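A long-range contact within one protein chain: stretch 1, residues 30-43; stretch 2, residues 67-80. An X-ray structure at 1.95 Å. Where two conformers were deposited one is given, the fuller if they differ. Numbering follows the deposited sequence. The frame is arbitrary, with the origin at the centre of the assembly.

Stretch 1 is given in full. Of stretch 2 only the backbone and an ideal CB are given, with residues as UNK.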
# COMPACT_ATOMS: atom_id res chain seq x y z
N ASN B 30 -11.92 -19.90 25.02
CA ASN B 30 -12.33 -21.26 25.39
C ASN B 30 -12.55 -22.14 24.15
O ASN B 30 -12.58 -21.64 23.02
CB ASN B 30 -13.59 -21.21 26.26
CG ASN B 30 -14.73 -20.45 25.59
OD1 ASN B 30 -15.09 -20.70 24.44
ND2 ASN B 30 -15.33 -19.53 26.34
N LYS B 31 -12.69 -23.44 24.35
CA LYS B 31 -12.84 -24.39 23.23
C LYS B 31 -14.00 -24.06 22.27
O LYS B 31 -13.84 -24.13 21.05
CB LYS B 31 -13.02 -25.83 23.76
CG LYS B 31 -12.97 -26.89 22.67
CD LYS B 31 -12.71 -28.29 23.24
CE LYS B 31 -13.92 -28.90 23.87
NZ LYS B 31 -14.91 -29.30 22.86
N LYS B 32 -15.15 -23.72 22.83
CA LYS B 32 -16.32 -23.39 22.04
C LYS B 32 -16.05 -22.21 21.09
O LYS B 32 -16.35 -22.28 19.90
CB LYS B 32 -17.49 -23.05 22.97
CG LYS B 32 -18.75 -22.59 22.27
CD LYS B 32 -19.84 -22.18 23.26
CE LYS B 32 -21.06 -21.62 22.53
NZ LYS B 32 -22.14 -21.19 23.47
N ASP B 33 -15.48 -21.14 21.63
CA ASP B 33 -15.21 -19.93 20.85
C ASP B 33 -14.15 -20.16 19.76
O ASP B 33 -14.28 -19.67 18.64
CB ASP B 33 -14.81 -18.78 21.79
CG ASP B 33 -15.97 -18.31 22.70
OD1 ASP B 33 -17.08 -18.86 22.59
OD2 ASP B 33 -15.76 -17.40 23.53
N ILE B 34 -13.11 -20.92 20.10
CA ILE B 34 -12.03 -21.28 19.16
C ILE B 34 -12.60 -22.03 17.95
O ILE B 34 -12.31 -21.70 16.80
CB ILE B 34 -10.96 -22.12 19.89
CG1 ILE B 34 -10.19 -21.21 20.86
CG2 ILE B 34 -9.98 -22.77 18.91
CD1 ILE B 34 -9.31 -21.94 21.83
N ILE B 35 -13.44 -23.03 18.22
CA ILE B 35 -14.05 -23.81 17.14
C ILE B 35 -14.99 -22.94 16.32
O ILE B 35 -15.04 -23.06 15.10
CB ILE B 35 -14.79 -25.06 17.70
CG1 ILE B 35 -13.78 -26.00 18.39
CG2 ILE B 35 -15.53 -25.79 16.58
CD1 ILE B 35 -12.56 -26.35 17.54
N LYS B 36 -15.74 -22.06 17.00
CA LYS B 36 -16.65 -21.15 16.32
C LYS B 36 -15.84 -20.26 15.36
O LYS B 36 -16.22 -20.07 14.20
CB LYS B 36 -17.42 -20.30 17.34
CG LYS B 36 -18.66 -19.58 16.80
CD LYS B 36 -18.31 -18.41 15.89
CE LYS B 36 -19.56 -17.69 15.39
NZ LYS B 36 -20.39 -17.16 16.52
N GLU B 37 -14.71 -19.74 15.84
CA GLU B 37 -13.83 -18.93 15.00
C GLU B 37 -13.30 -19.76 13.82
O GLU B 37 -13.27 -19.29 12.70
CB GLU B 37 -12.64 -18.37 15.79
CG GLU B 37 -12.94 -17.20 16.70
CD GLU B 37 -11.73 -16.85 17.57
OE1 GLU B 37 -10.99 -15.88 17.25
OE2 GLU B 37 -11.49 -17.60 18.55
N ALA B 38 -12.89 -20.99 14.10
CA ALA B 38 -12.36 -21.89 13.08
C ALA B 38 -13.37 -22.16 11.96
O ALA B 38 -13.01 -22.19 10.77
CB ALA B 38 -11.90 -23.21 13.71
N LYS B 39 -14.63 -22.34 12.33
CA LYS B 39 -15.69 -22.59 11.33
C LYS B 39 -15.94 -21.37 10.43
O LYS B 39 -16.32 -21.52 9.28
CB LYS B 39 -16.97 -23.08 12.02
CG LYS B 39 -16.77 -24.51 12.58
CD LYS B 39 -17.79 -24.92 13.62
CE LYS B 39 -19.17 -25.14 13.05
NZ LYS B 39 -20.09 -25.63 14.12
N GLU B 40 -15.67 -20.17 10.94
CA GLU B 40 -15.77 -18.96 10.13
C GLU B 40 -14.59 -18.83 9.14
O GLU B 40 -14.67 -18.09 8.16
CB GLU B 40 -15.81 -17.71 11.03
CG GLU B 40 -17.03 -17.60 11.92
CD GLU B 40 -18.31 -17.36 11.13
OE1 GLU B 40 -19.39 -17.74 11.64
OE2 GLU B 40 -18.24 -16.81 10.02
N LEU B 41 -13.50 -19.55 9.40
CA LEU B 41 -12.30 -19.45 8.56
C LEU B 41 -12.04 -20.64 7.64
O LEU B 41 -11.23 -20.55 6.71
CB LEU B 41 -11.06 -19.28 9.44
CG LEU B 41 -10.99 -18.10 10.41
CD1 LEU B 41 -9.71 -18.21 11.28
CD2 LEU B 41 -11.04 -16.78 9.68
N LYS B 42 -12.72 -21.76 7.86
CA LYS B 42 -12.39 -23.00 7.14
C LYS B 42 -12.56 -22.97 5.62
O LYS B 42 -11.86 -23.71 4.92
CB LYS B 42 -13.14 -24.21 7.72
CG LYS B 42 -14.52 -24.45 7.16
CD LYS B 42 -15.05 -25.83 7.58
CE LYS B 42 -15.71 -25.79 8.93
NZ LYS B 42 -17.05 -25.14 8.83
N ASP B 43 -13.47 -22.14 5.10
CA ASP B 43 -13.72 -22.11 3.67
C ASP B 43 -13.61 -20.71 3.05
O ASP B 43 -14.18 -20.45 1.98
CB ASP B 43 -15.10 -22.70 3.38
CG ASP B 43 -15.27 -23.07 1.91
OD1 ASP B 43 -14.25 -23.23 1.21
OD2 ASP B 43 -16.42 -23.21 1.46
N UNK B 67 -6.67 -31.24 23.44
CA UNK B 67 -8.08 -31.50 23.13
C UNK B 67 -8.60 -30.50 22.10
O UNK B 67 -9.27 -30.89 21.13
CB UNK B 67 -8.93 -31.44 24.40
N UNK B 68 -8.31 -29.22 22.30
CA UNK B 68 -8.74 -28.17 21.37
C UNK B 68 -8.07 -28.37 20.01
O UNK B 68 -8.71 -28.32 18.96
CB UNK B 68 -8.41 -26.78 21.93
N UNK B 69 -6.78 -28.65 20.05
CA UNK B 69 -6.01 -28.86 18.83
C UNK B 69 -6.61 -29.99 17.97
O UNK B 69 -6.71 -29.84 16.74
CB UNK B 69 -4.56 -29.18 19.18
N UNK B 70 -7.02 -31.10 18.62
CA UNK B 70 -7.65 -32.24 17.93
C UNK B 70 -8.87 -31.80 17.17
O UNK B 70 -9.03 -32.09 15.99
CB UNK B 70 -8.03 -33.34 18.92
N UNK B 71 -9.77 -31.13 17.89
CA UNK B 71 -11.01 -30.66 17.29
C UNK B 71 -10.77 -29.64 16.20
O UNK B 71 -11.32 -29.74 15.12
CB UNK B 71 -11.92 -30.06 18.36
N UNK B 72 -9.92 -28.66 16.49
CA UNK B 72 -9.59 -27.63 15.54
C UNK B 72 -9.08 -28.27 14.24
O UNK B 72 -9.53 -27.92 13.15
CB UNK B 72 -8.55 -26.67 16.13
N UNK B 73 -8.16 -29.23 14.37
CA UNK B 73 -7.56 -29.88 13.22
C UNK B 73 -8.65 -30.50 12.36
O UNK B 73 -8.62 -30.38 11.12
CB UNK B 73 -6.55 -30.94 13.66
N UNK B 74 -9.61 -31.17 13.01
CA UNK B 74 -10.70 -31.85 12.31
C UNK B 74 -11.56 -30.90 11.49
O UNK B 74 -12.06 -31.28 10.43
CB UNK B 74 -11.58 -32.59 13.32
N UNK B 75 -11.75 -29.67 11.97
CA UNK B 75 -12.56 -28.66 11.25
C UNK B 75 -11.82 -27.93 10.13
O UNK B 75 -12.43 -27.58 9.13
CB UNK B 75 -13.08 -27.62 12.25
N UNK B 76 -10.53 -27.66 10.29
CA UNK B 76 -9.80 -26.90 9.25
C UNK B 76 -9.15 -27.78 8.20
O UNK B 76 -8.59 -27.28 7.21
CB UNK B 76 -8.72 -26.03 9.90
N UNK B 77 -9.23 -29.09 8.43
CA UNK B 77 -8.73 -30.10 7.50
C UNK B 77 -7.25 -29.91 7.16
O UNK B 77 -6.41 -30.05 8.03
CB UNK B 77 -9.56 -30.07 6.21
N UNK B 78 -6.94 -29.59 5.91
CA UNK B 78 -5.55 -29.47 5.50
C UNK B 78 -5.04 -28.04 5.41
O UNK B 78 -4.02 -27.81 4.80
CB UNK B 78 -5.36 -30.15 4.14
N UNK B 79 -5.75 -27.09 6.01
CA UNK B 79 -5.26 -25.70 6.04
C UNK B 79 -4.02 -25.66 6.96
O UNK B 79 -4.06 -26.20 8.07
CB UNK B 79 -6.34 -24.74 6.53
N UNK B 80 -2.91 -25.06 6.50
CA UNK B 80 -1.75 -24.99 7.40
C UNK B 80 -2.09 -24.30 8.72
O UNK B 80 -2.77 -23.28 8.73
CB UNK B 80 -0.60 -24.25 6.72

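The helices 31-41 and 67-76 run nearly parallel (16° between N-to-C directions, axes 9.5 Å apart at closest approach), so positions of stretch 2 face stretch 1 at intervals of three or four.

At position 67 CA-to-CB points sideways, the ideal CB 5.1 Å from K31 CD. Many side chains would fit; E67 makes no close contact.

Position 68 also points sideways, its ideal CB 4.6 Å from K31 CG and 4.9 Å from I34 CD1. A compact aliphatic residue suits these carbons. V68 (chi1 t) puts CG1 3.7 Å from I34 CG2 and CG2 3.8 Å from K31 CG.

Positions 69 and 70 have nothing of stretch 1 within 5.5 Å of the ideal CB, so the contact leaves them unconstrained; they are L69 and Y70.

Position 71 points toward stretch 1, with its ideal CB 3.9 Å from I35 CD1. The K31 amine offers positive charge, favouring an acid, although glutamine could also accept. E71 forms a salt bridge, K31 NZ to E71 OE2 at 2.7 Å, while its CB packs 3.8 Å from I35 CD1.

Position 72 points sideways between apolar groups: its ideal CB is 4.3 Å from I35 CD1, 5.0 Å from I34 CG2 and 5.4 Å from A38 CB. Leucine, isoleucine or methionine would be reasonable. L72 (chi1 t, chi2 p) brings CD1 3.3 Å from A38 CB.

Positions 73 and 74 are again free of stretch 1. R73 NH1 donates to the backbone O of position 77 (2.7 Å) and the backbone O of position 79 (2.9 Å), tying down the chain beyond the helix; S74 OG donates to E71 O (2.6 Å).

Position 75 points toward stretch 1, its ideal CB 4.6 Å from K42 CE and 4.8 Å from both A38 CB and K39 CG. A long aliphatic or aromatic side chain could cover these carbons. Y75 places CE2 3.4 Å from I35 CG2 and CE1 3.7 Å from K39 CD; K42 CE meets the ring edge, 4.1 Å from Y75 CD1.

Position 76 points sideways, with its ideal CB 5.3 Å from K42 CB. An aliphatic residue fits; I76 CG2 lies 4.2 Å from A38 CB.

At 77 positive phi (56°) favours glycine or asparagine, yet the residue is H77, within a type II' turn from 76 to 79. At position 78 nothing of stretch 1 lies within 5.5 Å of the ideal CB, so many polar residues would do; it is D78.

Position 79 points toward stretch 1, where a long aliphatic could reach. I79 CD1 lies 3.4 Å from K42 O. Position 80, P80, is out of reach.

Stretch 2, residues 67-80: EVLYELRSYIHDIP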
# COMPACT_ATOMS: atom_id res chain seq x y z
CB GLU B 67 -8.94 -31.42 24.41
CG GLU B 67 -8.68 -32.52 25.43
CD GLU B 67 -9.56 -32.40 26.67
OE1 GLU B 67 -10.63 -31.76 26.59
OE2 GLU B 67 -9.20 -32.97 27.72
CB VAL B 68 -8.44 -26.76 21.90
CG1 VAL B 68 -8.79 -25.71 20.85
CG2 VAL B 68 -9.21 -26.51 23.18
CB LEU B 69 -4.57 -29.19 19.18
CG LEU B 69 -3.59 -29.31 18.03
CD1 LEU B 69 -3.59 -28.04 17.20
CD2 LEU B 69 -2.19 -29.64 18.59
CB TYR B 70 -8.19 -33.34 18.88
CG TYR B 70 -7.31 -33.92 19.94
CD1 TYR B 70 -5.92 -33.93 19.82
CD2 TYR B 70 -7.90 -34.61 21.04
CE1 TYR B 70 -5.13 -34.51 20.83
CE2 TYR B 70 -7.13 -35.19 22.01
CZ TYR B 70 -5.75 -35.15 21.92
OH TYR B 70 -5.01 -35.75 22.91
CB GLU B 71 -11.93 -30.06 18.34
CG GLU B 71 -12.49 -31.08 19.28
CD GLU B 71 -13.73 -30.59 20.02
OE1 GLU B 71 -14.43 -29.70 19.47
OE2 GLU B 71 -14.00 -31.11 21.12
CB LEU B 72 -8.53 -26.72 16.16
CG LEU B 72 -8.02 -25.51 15.38
CD1 LEU B 72 -9.16 -24.60 14.98
CD2 LEU B 72 -7.01 -24.75 16.26
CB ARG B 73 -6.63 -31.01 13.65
CG ARG B 73 -5.28 -31.00 13.04
CD ARG B 73 -5.21 -30.52 11.59
NE ARG B 73 -3.95 -29.82 11.45
CZ ARG B 73 -3.61 -29.02 10.44
NH1 ARG B 73 -4.42 -28.79 9.41
NH2 ARG B 73 -2.42 -28.45 10.48
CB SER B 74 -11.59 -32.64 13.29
OG SER B 74 -12.43 -31.78 14.05
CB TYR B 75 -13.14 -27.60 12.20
CG TYR B 75 -14.37 -28.03 12.96
CD1 TYR B 75 -15.63 -28.00 12.35
CD2 TYR B 75 -14.29 -28.42 14.29
CE1 TYR B 75 -16.77 -28.39 13.05
CE2 TYR B 75 -15.43 -28.81 15.00
CZ TYR B 75 -16.66 -28.79 14.37
OH TYR B 75 -17.78 -29.17 15.07
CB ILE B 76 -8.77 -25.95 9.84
CG1 ILE B 76 -7.55 -26.70 10.38
CG2 ILE B 76 -9.41 -25.09 10.91
CD1 ILE B 76 -6.43 -25.76 10.79
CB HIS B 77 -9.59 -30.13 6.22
CG HIS B 77 -9.59 -31.46 5.52
ND1 HIS B 77 -8.61 -31.84 4.63
CD2 HIS B 77 -10.46 -32.50 5.59
CE1 HIS B 77 -8.88 -33.06 4.18
NE2 HIS B 77 -10.00 -33.48 4.75
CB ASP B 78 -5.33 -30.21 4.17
CG ASP B 78 -5.40 -31.72 4.32
OD1 ASP B 78 -4.79 -32.27 5.28
OD2 ASP B 78 -6.05 -32.37 3.47
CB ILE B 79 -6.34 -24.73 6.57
CG1 ILE B 79 -7.49 -24.63 5.57
CG2 ILE B 79 -5.76 -23.34 6.77
CD1 ILE B 79 -8.64 -23.74 6.04
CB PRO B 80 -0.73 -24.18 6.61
CG PRO B 80 -1.08 -24.44 5.15
CD PRO B 80 -2.56 -24.74 5.10
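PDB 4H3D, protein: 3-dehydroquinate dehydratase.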